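Local coordinates for protein phenylalanine--tRNA ligase beta subunit (Pyrococcus horikoshii, PDB 2CXI) that forms, with the alpha subunit, the tetrameric synthetase that attaches phenylalanine to tRNA(Phe) using ATP, this chain being an N-terminal fragment of its beta subunit, at residues A[57-70]-A[245-257]. Residues are numbered along the deposited sequence; the frame is centred on the assembly and turned at random.
Sequences PDLWSAEGVARQIK and LALNVMVTALAER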
loop_
_atom_site.group_PDB
_atom_site.type_symbol
_atom_site.label_atom_id
_atom_site.label_comp_id
_atom_site.label_asym_id
_atom_site.label_seq_id
_atom_site.Cartn_x
_atom_site.Cartn_y
_atom_site.Cartn_z
ATOM N N PRO A 57 -12.263 -26.156 -27.952
ATOM C CA PRO A 57 -10.920 -25.546 -27.954
ATOM C C PRO A 57 -9.908 -26.317 -27.066
ATOM O O PRO A 57 -8.721 -26.269 -27.329
ATOM C CB PRO A 57 -11.145 -24.112 -27.406
ATOM C CG PRO A 57 -12.628 -23.867 -27.508
ATOM C CD PRO A 57 -13.332 -25.183 -27.607
ATOM N N ASP A 58 -10.392 -27.032 -26.058
ATOM C CA ASP A 58 -9.530 -27.800 -25.175
ATOM C C ASP A 58 -8.746 -28.840 -25.970
ATOM O O ASP A 58 -7.675 -29.236 -25.545
ATOM C CB ASP A 58 -10.287 -28.432 -23.994
ATOM C CG ASP A 58 -11.172 -29.602 -24.383
ATOM O OD1 ASP A 58 -10.781 -30.774 -24.181
ATOM O OD2 ASP A 58 -12.294 -29.468 -24.878
ATOM N N LEU A 59 -9.276 -29.228 -27.152
ATOM C CA LEU A 59 -8.698 -30.297 -27.941
ATOM C C LEU A 59 -7.760 -29.790 -28.990
ATOM O O LEU A 59 -7.321 -30.591 -29.826
ATOM C CB LEU A 59 -9.809 -31.143 -28.614
ATOM C CG LEU A 59 -10.345 -32.401 -27.920
ATOM C CD1 LEU A 59 -9.963 -32.501 -26.469
ATOM C CD2 LEU A 59 -11.855 -32.684 -28.096
ATOM N N TRP A 60 -7.429 -28.502 -28.975
ATOM C CA TRP A 60 -6.637 -27.919 -30.066
ATOM C C TRP A 60 -5.189 -27.664 -29.760
ATOM O O TRP A 60 -4.599 -26.708 -30.303
ATOM C CB TRP A 60 -7.259 -26.613 -30.585
ATOM C CG TRP A 60 -8.638 -26.723 -31.035
ATOM C CD1 TRP A 60 -9.339 -27.868 -31.338
ATOM C CD2 TRP A 60 -9.535 -25.639 -31.237
ATOM N NE1 TRP A 60 -10.622 -27.547 -31.700
ATOM C CE2 TRP A 60 -10.767 -26.182 -31.643
ATOM C CE3 TRP A 60 -9.424 -24.234 -31.100
ATOM C CZ2 TRP A 60 -11.883 -25.389 -31.920
ATOM C CZ3 TRP A 60 -10.538 -23.457 -31.366
ATOM C CH2 TRP A 60 -11.748 -24.043 -31.780
ATOM N N SER A 61 -4.592 -28.480 -28.883
ATOM C CA SER A 61 -3.166 -28.396 -28.652
ATOM C C SER A 61 -2.650 -29.739 -28.181
ATOM O O SER A 61 -3.443 -30.619 -27.796
ATOM C CB SER A 61 -2.848 -27.321 -27.576
ATOM O OG SER A 61 -3.280 -27.789 -26.303
ATOM N N ALA A 62 -1.325 -29.851 -28.102
ATOM C CA ALA A 62 -0.681 -31.096 -27.612
ATOM C C ALA A 62 -1.172 -31.467 -26.225
ATOM O O ALA A 62 -1.384 -32.652 -25.906
ATOM C CB ALA A 62 0.843 -30.939 -27.575
ATOM N N GLU A 63 -1.333 -30.437 -25.378
ATOM C CA GLU A 63 -1.711 -30.702 -23.983
ATOM C C GLU A 63 -3.089 -31.363 -23.928
ATOM O O GLU A 63 -3.310 -32.314 -23.161
ATOM C CB GLU A 63 -1.690 -29.414 -23.114
ATOM C CG GLU A 63 -0.337 -28.698 -23.077
ATOM C CD GLU A 63 -0.118 -27.733 -24.241
ATOM O OE1 GLU A 63 -0.950 -27.651 -25.167
ATOM O OE2 GLU A 63 0.889 -27.024 -24.232
ATOM N N GLY A 64 -4.029 -30.816 -24.698
ATOM C CA GLY A 64 -5.411 -31.300 -24.697
ATOM C C GLY A 64 -5.533 -32.679 -25.350
ATOM O O GLY A 64 -6.306 -33.536 -24.897
ATOM N N VAL A 65 -4.753 -32.881 -26.410
ATOM C CA VAL A 65 -4.695 -34.183 -27.101
ATOM C C VAL A 65 -4.137 -35.311 -26.190
ATOM O O VAL A 65 -4.726 -36.414 -26.080
ATOM C CB VAL A 65 -3.877 -34.051 -28.402
ATOM C CG1 VAL A 65 -3.665 -35.457 -29.074
ATOM C CG2 VAL A 65 -4.579 -33.124 -29.352
ATOM N N ALA A 66 -3.014 -35.017 -25.516
ATOM C CA ALA A 66 -2.368 -35.944 -24.599
ATOM C C ALA A 66 -3.312 -36.253 -23.456
ATOM O O ALA A 66 -3.393 -37.376 -22.991
ATOM C CB ALA A 66 -1.081 -35.326 -24.067
ATOM N N ARG A 67 -4.030 -35.240 -22.994
ATOM C CA ARG A 67 -4.948 -35.436 -21.867
ATOM C C ARG A 67 -6.027 -36.442 -22.288
ATOM O O ARG A 67 -6.242 -37.435 -21.606
ATOM C CB ARG A 67 -5.554 -34.073 -21.456
ATOM C CG ARG A 67 -6.385 -34.045 -20.140
ATOM C CD ARG A 67 -6.598 -32.584 -19.706
ATOM N NE ARG A 67 -7.233 -31.848 -20.793
ATOM C CZ ARG A 67 -7.057 -30.561 -21.075
ATOM N NH1 ARG A 67 -6.254 -29.777 -20.336
ATOM N NH2 ARG A 67 -7.719 -30.052 -22.108
ATOM N N GLN A 68 -6.659 -36.226 -23.440
ATOM C CA GLN A 68 -7.647 -37.173 -23.928
ATOM C C GLN A 68 -7.122 -38.574 -24.051
ATOM O O GLN A 68 -7.790 -39.533 -23.637
ATOM C CB GLN A 68 -8.145 -36.809 -25.312
ATOM C CG GLN A 68 -9.579 -36.683 -25.306
ATOM C CD GLN A 68 -9.792 -35.284 -24.960
ATOM O OE1 GLN A 68 -10.733 -34.919 -24.248
ATOM N NE2 GLN A 68 -8.855 -34.454 -25.430
ATOM N N ILE A 69 -5.960 -38.695 -24.674
ATOM C CA ILE A 69 -5.337 -40.014 -24.833
ATOM C C ILE A 69 -5.060 -40.678 -23.482
ATOM O O ILE A 69 -5.249 -41.887 -23.340
ATOM C CB ILE A 69 -4.098 -39.908 -25.740
ATOM C CG1 ILE A 69 -4.551 -39.535 -27.152
ATOM C CG2 ILE A 69 -3.274 -41.240 -25.768
ATOM C CD1 ILE A 69 -3.369 -39.055 -28.057
ATOM N N LYS A 70 -4.577 -39.914 -22.503
ATOM C CA LYS A 70 -4.320 -40.497 -21.171
ATOM C C LYS A 70 -5.608 -41.108 -20.595
ATOM O O LYS A 70 -5.581 -42.204 -20.014
ATOM C CB LYS A 70 -3.729 -39.461 -20.182
ATOM C CG LYS A 70 -2.199 -39.222 -20.393
ATOM C CD LYS A 70 -1.576 -38.395 -19.279
ATOM C CE LYS A 70 -2.022 -36.948 -19.350
ATOM N NZ LYS A 70 -1.090 -36.124 -18.454
ATOM N N LEU A 245 -14.109 -19.355 -20.671
ATOM C CA LEU A 245 -13.844 -20.656 -21.312
ATOM C C LEU A 245 -12.425 -20.693 -21.863
ATOM O O LEU A 245 -11.667 -21.614 -21.559
ATOM C CB LEU A 245 -14.875 -20.932 -22.421
ATOM C CG LEU A 245 -14.912 -22.358 -22.989
ATOM C CD1 LEU A 245 -13.738 -22.616 -23.991
ATOM C CD2 LEU A 245 -15.014 -23.400 -21.867
ATOM N N ALA A 246 -12.071 -19.663 -22.645
ATOM C CA ALA A 246 -10.762 -19.570 -23.282
ATOM C C ALA A 246 -9.624 -19.538 -22.215
ATOM O O ALA A 246 -8.581 -20.223 -22.321
ATOM C CB ALA A 246 -10.723 -18.316 -24.133
ATOM N N LEU A 247 -9.845 -18.783 -21.152
ATOM C CA LEU A 247 -8.853 -18.720 -20.064
ATOM C C LEU A 247 -8.685 -20.109 -19.422
ATOM O O LEU A 247 -7.563 -20.553 -19.132
ATOM C CB LEU A 247 -9.356 -17.731 -18.989
ATOM C CG LEU A 247 -8.416 -17.568 -17.783
ATOM C CD1 LEU A 247 -7.098 -16.807 -18.260
ATOM C CD2 LEU A 247 -9.126 -16.817 -16.621
ATOM N N ASN A 248 -9.811 -20.790 -19.194
ATOM C CA ASN A 248 -9.804 -22.103 -18.626
ATOM C C ASN A 248 -9.017 -23.085 -19.481
ATOM O O ASN A 248 -8.257 -23.891 -18.947
ATOM C CB ASN A 248 -11.224 -22.607 -18.390
ATOM C CG ASN A 248 -11.981 -21.796 -17.268
ATOM O OD1 ASN A 248 -13.209 -21.945 -17.078
ATOM N ND2 ASN A 248 -11.249 -21.013 -16.533
ATOM N N VAL A 249 -9.244 -23.043 -20.797
ATOM C CA VAL A 249 -8.472 -23.871 -21.718
ATOM C C VAL A 249 -6.944 -23.572 -21.573
ATOM O O VAL A 249 -6.141 -24.487 -21.417
ATOM C CB VAL A 249 -8.997 -23.695 -23.179
ATOM C CG1 VAL A 249 -8.001 -24.292 -24.204
ATOM C CG2 VAL A 249 -10.415 -24.324 -23.317
HETATM N N MSE A 250 -6.565 -22.296 -21.611
HETATM C CA MSE A 250 -5.141 -21.879 -21.501
HETATM C C MSE A 250 -4.493 -22.392 -20.220
HETATM O O MSE A 250 -3.400 -22.957 -20.261
HETATM C CB MSE A 250 -4.975 -20.345 -21.535
HETATM C CG MSE A 250 -5.299 -19.662 -22.859
HETATM SE SE MSE A 250 -4.128 -20.299 -24.401
HETATM C CE MSE A 250 -2.436 -20.424 -23.536
ATOM N N VAL A 251 -5.122 -22.131 -19.070
ATOM C CA VAL A 251 -4.496 -22.520 -17.794
ATOM C C VAL A 251 -4.466 -24.038 -17.546
ATOM O O VAL A 251 -3.537 -24.525 -16.923
ATOM C CB VAL A 251 -5.145 -21.791 -16.546
ATOM C CG1 VAL A 251 -5.158 -20.266 -16.744
ATOM C CG2 VAL A 251 -6.572 -22.289 -16.266
ATOM N N THR A 252 -5.491 -24.776 -17.995
ATOM C CA THR A 252 -5.448 -26.222 -17.853
ATOM C C THR A 252 -4.441 -26.855 -18.810
ATOM O O THR A 252 -3.828 -27.855 -18.459
ATOM C CB THR A 252 -6.840 -26.899 -17.943
ATOM O OG1 THR A 252 -7.459 -26.606 -19.201
ATOM C CG2 THR A 252 -7.822 -26.312 -16.851
ATOM N N ALA A 253 -4.242 -26.266 -19.985
ATOM C CA ALA A 253 -3.157 -26.757 -20.839
ATOM C C ALA A 253 -1.797 -26.619 -20.115
ATOM O O ALA A 253 -0.987 -27.550 -20.096
ATOM C CB ALA A 253 -3.155 -26.024 -22.174
ATOM N N LEU A 254 -1.563 -25.458 -19.494
ATOM C CA LEU A 254 -0.331 -25.219 -18.735
ATOM C C LEU A 254 -0.206 -26.067 -17.472
ATOM O O LEU A 254 0.901 -26.515 -17.114
ATOM C CB LEU A 254 -0.150 -23.702 -18.452
ATOM C CG LEU A 254 0.077 -22.788 -19.663
ATOM C CD1 LEU A 254 0.191 -21.300 -19.269
ATOM C CD2 LEU A 254 1.311 -23.231 -20.501
ATOM N N ALA A 255 -1.329 -26.383 -16.830
ATOM C CA ALA A 255 -1.307 -27.352 -15.725
ATOM C C ALA A 255 -0.770 -28.735 -16.167
ATOM O O ALA A 255 -0.102 -29.440 -15.387
ATOM C CB ALA A 255 -2.672 -27.478 -15.083
ATOM N N GLU A 256 -1.030 -29.105 -17.423
ATOM C CA GLU A 256 -0.490 -30.393 -17.959
ATOM C C GLU A 256 1.021 -30.409 -18.069
ATOM O O GLU A 256 1.632 -31.490 -18.162
ATOM C CB GLU A 256 -1.062 -30.732 -19.351
ATOM C CG GLU A 256 -2.539 -31.106 -19.352
ATOM C CD GLU A 256 -2.856 -32.404 -18.626
ATOM O OE1 GLU A 256 -2.199 -33.450 -18.841
ATOM O OE2 GLU A 256 -3.765 -32.354 -17.807
ATOM N N ARG A 257 1.622 -29.225 -18.106
ATOM C CA ARG A 257 3.073 -29.038 -18.084
ATOM C C ARG A 257 3.609 -28.755 -16.655
ATOM O O ARG A 257 4.735 -28.263 -16.492
ATOM C CB ARG A 257 3.453 -27.862 -19.025
ATOM C CG ARG A 257 2.831 -28.011 -20.434
ATOM C CD ARG A 257 3.649 -27.385 -21.511
ATOM N NE ARG A 257 3.192 -27.679 -22.879
ATOM C CZ ARG A 257 3.643 -28.672 -23.638
ATOM N NH1 ARG A 257 3.150 -28.814 -24.853
ATOM N NH2 ARG A 257 4.539 -29.536 -23.185
HETATM O O HOH W 1 -1.575 -33.647 -21.342
HETATM O O HOH W 2 -6.552 -27.251 -22.278
#
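E63 of helix 62-70 packs against A253 and E256 and can be followed from CB outward. E63 CB rests on A253 CB at 3.8 Å and also meets E256 CB. E63 CG passes 3.3 Å from A253 O. A bend at chi2 (85°) then swings the carboxylate off the line of the chain. E63 OE1 turns back to its own helix start, where the N-cap residue S61 donates OG to it at 2.6 Å. E63 OE2 takes both R257 NE (2.8 Å) and R257 NH1 (2.9 Å), a side-on salt bridge to a single oxygen with the carboxylate and guanidinium planes 83° apart. Cutting E63 back to an alanine is likely to leave S61 OG without its acceptor and R257 with D10 as its remaining acidic partner. One turn on, R67 CD lies 3.4 Å from E256 OE2, and R67 NH2 reaches V249 O through a water. K70 NZ meets E256 OE1 nearly end-on at 2.9 Å. A second water joins E256 OE1 to E63 O. Farther back, V249 packs its methyls against P57 and D58. The axes of segments 62-70 and 245-255 cross at 67°, 8.9 Å apart at their closest. Helices 8-15 and 116-133 also touch this pair, and L247, V251 and L254, in the B3/4 region, contact strand 103-110.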